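Local coordinates for protein glycerol trinitrate reductase (Agrobacterium tumefaciens, PDB 5EPD) that probably reduces glycerol trinitrate as an FMN-dependent oxidoreductase of the Old Yellow Enzyme family, a role in xenobiotic degradation, here in its flavin-free form, at residues Thr36-Arg48 and Leu333-Val347. Sequence-based numbering, arbitrary orientation.
Sequences TLANRIVMAPLTR and LIAFGRPFIANPDLV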
# COMPACT_ATOMS: atom_id res chain seq x y z
N THR A 36 -19.25 3.67 -2.35
CA THR A 36 -19.61 4.97 -1.82
C THR A 36 -18.79 5.17 -0.54
O THR A 36 -18.72 4.26 0.30
CB THR A 36 -21.14 5.04 -1.54
OG1 THR A 36 -21.52 6.38 -1.21
CG2 THR A 36 -21.59 4.06 -0.42
N LEU A 37 -18.17 6.35 -0.41
CA LEU A 37 -17.31 6.66 0.75
C LEU A 37 -17.98 7.70 1.63
O LEU A 37 -18.52 8.67 1.12
CB LEU A 37 -15.95 7.20 0.31
CG LEU A 37 -15.09 6.39 -0.67
CD1 LEU A 37 -13.71 7.03 -0.84
CD2 LEU A 37 -14.93 4.95 -0.21
N ALA A 38 -17.89 7.53 2.94
CA ALA A 38 -18.51 8.47 3.89
C ALA A 38 -17.84 9.84 3.85
O ALA A 38 -18.48 10.83 4.15
CB ALA A 38 -18.50 7.89 5.30
N ASN A 39 -16.57 9.90 3.48
CA ASN A 39 -15.83 11.17 3.40
C ASN A 39 -14.57 10.95 2.53
O ASN A 39 -14.34 9.86 1.99
CB ASN A 39 -15.46 11.68 4.80
CG ASN A 39 -14.65 10.67 5.59
OD1 ASN A 39 -13.58 10.22 5.13
ND2 ASN A 39 -15.15 10.27 6.75
N ARG A 40 -13.76 11.98 2.42
CA ARG A 40 -12.66 11.99 1.48
C ARG A 40 -11.33 11.71 2.17
O ARG A 40 -10.24 11.90 1.57
CB ARG A 40 -12.62 13.34 0.74
CG ARG A 40 -13.73 13.49 -0.29
CD ARG A 40 -13.64 14.84 -0.97
NE ARG A 40 -14.79 15.03 -1.84
CZ ARG A 40 -14.79 14.93 -3.18
NH1 ARG A 40 -13.67 14.67 -3.86
NH2 ARG A 40 -15.93 15.12 -3.85
N ILE A 41 -11.40 11.27 3.42
CA ILE A 41 -10.18 10.97 4.18
C ILE A 41 -9.82 9.47 4.08
O ILE A 41 -10.62 8.57 4.40
CB ILE A 41 -10.30 11.41 5.66
CG1 ILE A 41 -10.58 12.91 5.73
CG2 ILE A 41 -9.04 11.06 6.43
CD1 ILE A 41 -11.17 13.31 7.06
N VAL A 42 -8.60 9.22 3.60
CA VAL A 42 -8.11 7.85 3.45
C VAL A 42 -7.04 7.53 4.50
O VAL A 42 -6.15 8.35 4.79
CB VAL A 42 -7.57 7.66 2.03
CG1 VAL A 42 -7.04 6.24 1.84
CG2 VAL A 42 -8.67 8.00 1.03
N MET A 43 -7.17 6.35 5.10
CA MET A 43 -6.12 5.82 5.95
C MET A 43 -5.13 5.09 5.07
O MET A 43 -5.43 4.07 4.46
CB MET A 43 -6.68 4.86 7.02
CG MET A 43 -5.59 4.24 7.89
SD MET A 43 -6.33 3.27 9.20
CE MET A 43 -4.90 2.36 9.77
N ALA A 44 -3.92 5.61 5.03
CA ALA A 44 -2.89 5.05 4.20
C ALA A 44 -2.39 3.69 4.74
O ALA A 44 -2.56 3.37 5.94
CB ALA A 44 -1.75 6.04 4.10
N PRO A 45 -1.76 2.89 3.86
CA PRO A 45 -1.18 1.60 4.26
C PRO A 45 -0.02 1.81 5.22
O PRO A 45 0.92 2.58 4.92
CB PRO A 45 -0.70 1.01 2.94
CG PRO A 45 -0.37 2.22 2.11
CD PRO A 45 -1.45 3.21 2.45
N LEU A 46 -0.13 1.16 6.37
CA LEU A 46 0.86 1.25 7.42
C LEU A 46 1.21 -0.14 7.97
O LEU A 46 0.37 -0.87 8.54
CB LEU A 46 0.36 2.14 8.53
CG LEU A 46 0.08 3.61 8.21
CD1 LEU A 46 -0.99 4.13 9.16
CD2 LEU A 46 1.31 4.50 8.26
N THR A 47 2.45 -0.53 7.74
CA THR A 47 2.97 -1.75 8.28
C THR A 47 3.09 -1.70 9.81
O THR A 47 3.70 -0.76 10.38
CB THR A 47 4.36 -2.04 7.70
OG1 THR A 47 4.30 -2.14 6.27
CG2 THR A 47 4.88 -3.33 8.28
N ARG A 48 2.56 -2.75 10.46
CA ARG A 48 2.57 -2.89 11.95
C ARG A 48 3.25 -4.17 12.50
O ARG A 48 3.53 -4.26 13.70
CB ARG A 48 1.13 -2.80 12.51
CG ARG A 48 0.32 -1.59 12.06
CD ARG A 48 1.07 -0.27 12.19
NE ARG A 48 1.51 -0.04 13.57
CZ ARG A 48 0.77 0.56 14.49
NH1 ARG A 48 -0.45 1.00 14.19
NH2 ARG A 48 1.24 0.72 15.74
N LEU A 333 -9.20 12.51 -3.09
CA LEU A 333 -9.10 12.00 -1.73
C LEU A 333 -7.71 12.35 -1.17
O LEU A 333 -6.75 12.56 -1.93
CB LEU A 333 -9.30 10.49 -1.73
CG LEU A 333 -10.55 9.99 -2.45
CD1 LEU A 333 -10.56 8.47 -2.51
CD2 LEU A 333 -11.80 10.49 -1.73
N ILE A 334 -7.60 12.44 0.15
CA ILE A 334 -6.29 12.64 0.75
C ILE A 334 -6.08 11.57 1.82
O ILE A 334 -6.97 11.28 2.63
CB ILE A 334 -6.07 14.10 1.23
CG1 ILE A 334 -4.90 14.18 2.21
CG2 ILE A 334 -7.31 14.66 1.88
CD1 ILE A 334 -3.95 15.33 1.93
N ALA A 335 -4.90 10.93 1.74
CA ALA A 335 -4.53 9.82 2.60
C ALA A 335 -3.57 10.34 3.64
O ALA A 335 -2.61 11.00 3.28
CB ALA A 335 -3.90 8.71 1.78
N PHE A 336 -3.85 10.03 4.91
CA PHE A 336 -3.05 10.39 6.09
C PHE A 336 -2.46 9.12 6.66
O PHE A 336 -3.14 8.09 6.72
CB PHE A 336 -3.95 11.01 7.18
CG PHE A 336 -4.57 12.31 6.79
CD1 PHE A 336 -5.70 12.34 5.99
CD2 PHE A 336 -4.02 13.52 7.22
CE1 PHE A 336 -6.26 13.54 5.62
CE2 PHE A 336 -4.58 14.73 6.84
CZ PHE A 336 -5.70 14.74 6.04
N GLY A 337 -1.21 9.18 7.09
CA GLY A 337 -0.49 7.98 7.56
C GLY A 337 -0.38 7.89 9.07
O GLY A 337 -1.31 7.42 9.74
N ARG A 338 0.73 8.34 9.63
CA ARG A 338 0.93 8.23 11.08
C ARG A 338 -0.21 8.78 11.94
O ARG A 338 -0.53 8.21 12.97
CB ARG A 338 2.28 8.86 11.49
CG ARG A 338 3.49 8.07 11.00
CD ARG A 338 4.74 8.34 11.81
NE ARG A 338 5.78 7.36 11.49
CZ ARG A 338 6.91 7.17 12.18
NH1 ARG A 338 7.18 7.89 13.28
NH2 ARG A 338 7.77 6.22 11.78
N PRO A 339 -0.83 9.91 11.53
CA PRO A 339 -1.89 10.43 12.40
C PRO A 339 -2.99 9.41 12.72
O PRO A 339 -3.53 9.45 13.80
CB PRO A 339 -2.46 11.60 11.58
CG PRO A 339 -1.28 12.11 10.82
CD PRO A 339 -0.48 10.88 10.46
N PHE A 340 -3.31 8.53 11.78
CA PHE A 340 -4.29 7.47 12.00
C PHE A 340 -3.78 6.42 13.01
O PHE A 340 -4.59 5.72 13.64
CB PHE A 340 -4.63 6.76 10.69
CG PHE A 340 -5.84 7.31 10.01
CD1 PHE A 340 -7.11 7.09 10.56
CD2 PHE A 340 -5.74 8.01 8.82
CE1 PHE A 340 -8.25 7.61 9.95
CE2 PHE A 340 -6.87 8.52 8.21
CZ PHE A 340 -8.12 8.31 8.78
N ILE A 341 -2.46 6.27 13.14
CA ILE A 341 -1.89 5.39 14.18
C ILE A 341 -2.33 5.90 15.57
O ILE A 341 -2.92 5.17 16.38
CB ILE A 341 -0.35 5.31 14.11
CG1 ILE A 341 0.11 4.68 12.77
CG2 ILE A 341 0.18 4.50 15.29
CD1 ILE A 341 1.61 4.53 12.65
N ALA A 342 -2.05 7.18 15.83
CA ALA A 342 -2.23 7.72 17.17
C ALA A 342 -3.65 8.27 17.46
O ALA A 342 -4.02 8.39 18.60
CB ALA A 342 -1.17 8.78 17.45
N ASN A 343 -4.42 8.59 16.42
CA ASN A 343 -5.80 9.13 16.57
C ASN A 343 -6.83 8.26 15.84
O ASN A 343 -7.05 8.46 14.63
CB ASN A 343 -5.87 10.56 16.05
CG ASN A 343 -4.75 11.43 16.60
OD1 ASN A 343 -4.93 12.19 17.56
ND2 ASN A 343 -3.56 11.30 16.02
N PRO A 344 -7.47 7.30 16.55
CA PRO A 344 -8.48 6.46 15.86
C PRO A 344 -9.68 7.27 15.37
O PRO A 344 -10.34 6.91 14.37
CB PRO A 344 -8.89 5.41 16.93
CG PRO A 344 -8.42 5.97 18.25
CD PRO A 344 -7.24 6.89 17.95
N ASP A 345 -9.93 8.37 16.09
CA ASP A 345 -10.99 9.32 15.77
C ASP A 345 -10.47 10.53 14.94
O ASP A 345 -11.01 11.63 15.04
CB ASP A 345 -11.70 9.77 17.07
CG ASP A 345 -10.75 10.38 18.10
OD1 ASP A 345 -9.56 10.00 18.17
OD2 ASP A 345 -11.20 11.25 18.90
N LEU A 346 -9.42 10.30 14.13
CA LEU A 346 -8.79 11.33 13.32
C LEU A 346 -9.79 12.13 12.49
O LEU A 346 -9.68 13.36 12.42
CB LEU A 346 -7.74 10.75 12.35
CG LEU A 346 -6.97 11.79 11.51
CD1 LEU A 346 -6.18 12.73 12.41
CD2 LEU A 346 -6.05 11.10 10.53
N VAL A 347 -10.74 11.44 11.86
CA VAL A 347 -11.74 12.14 11.05
C VAL A 347 -12.47 13.18 11.91
O VAL A 347 -12.49 14.37 11.59
CB VAL A 347 -12.74 11.18 10.36
CG1 VAL A 347 -13.78 11.97 9.56
CG2 VAL A 347 -12.00 10.27 9.40
O HOH W 1 -2.09 2.18 16.19
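Strands I41-M43 and L333-F336 run parallel, their axes 4.5 Å apart at closest and inclined by 37°, and a four-bond ladder joins them, with N-O distances from 2.8 to 3.1 Å: I334 N to R40 O, V42 N to I334 O, F336 N to V42 O and A44 N to F336 O. On one face of this pair the I41 methyl CG2 lies 3.6 Å from F336 CD1 and, at the edge of the F340 ring, 3.7 Å from CZ. On the other, V42 CB meets A335 CB at 3.8 Å. L333 CD1 meets L37 CD1, the two side chains crossing at about a right angle. In strand order these are the first and last strands of an eight-stranded parallel barrel, so the ladder closes the TIM barrel of this Old Yellow Enzyme. The short helix 338-342 follows the last strand and packs F340 against M43. M43 CB sits 3.8 Å from the F340 ring centroid, only 12° off the normal, a CH-pi contact; CG is anti to the backbone N (chi1 178°) and the chain runs on extended, so SD passes obliquely beside the ring, a Met-aromatic contact. L346 CD2 lies over the opposite face, offset toward the rim, so the ring is held between M43 and L346. Further along, L46 CD1 touches I341 CG1, while R48, bent at chi2 and chi3, brings NH1 to 3.7 Å from I341 CG2. A water in the guanidinium plane links R48 NH1 to I341 O; NE and NH2 are held by the carbonyls of I364 and G371.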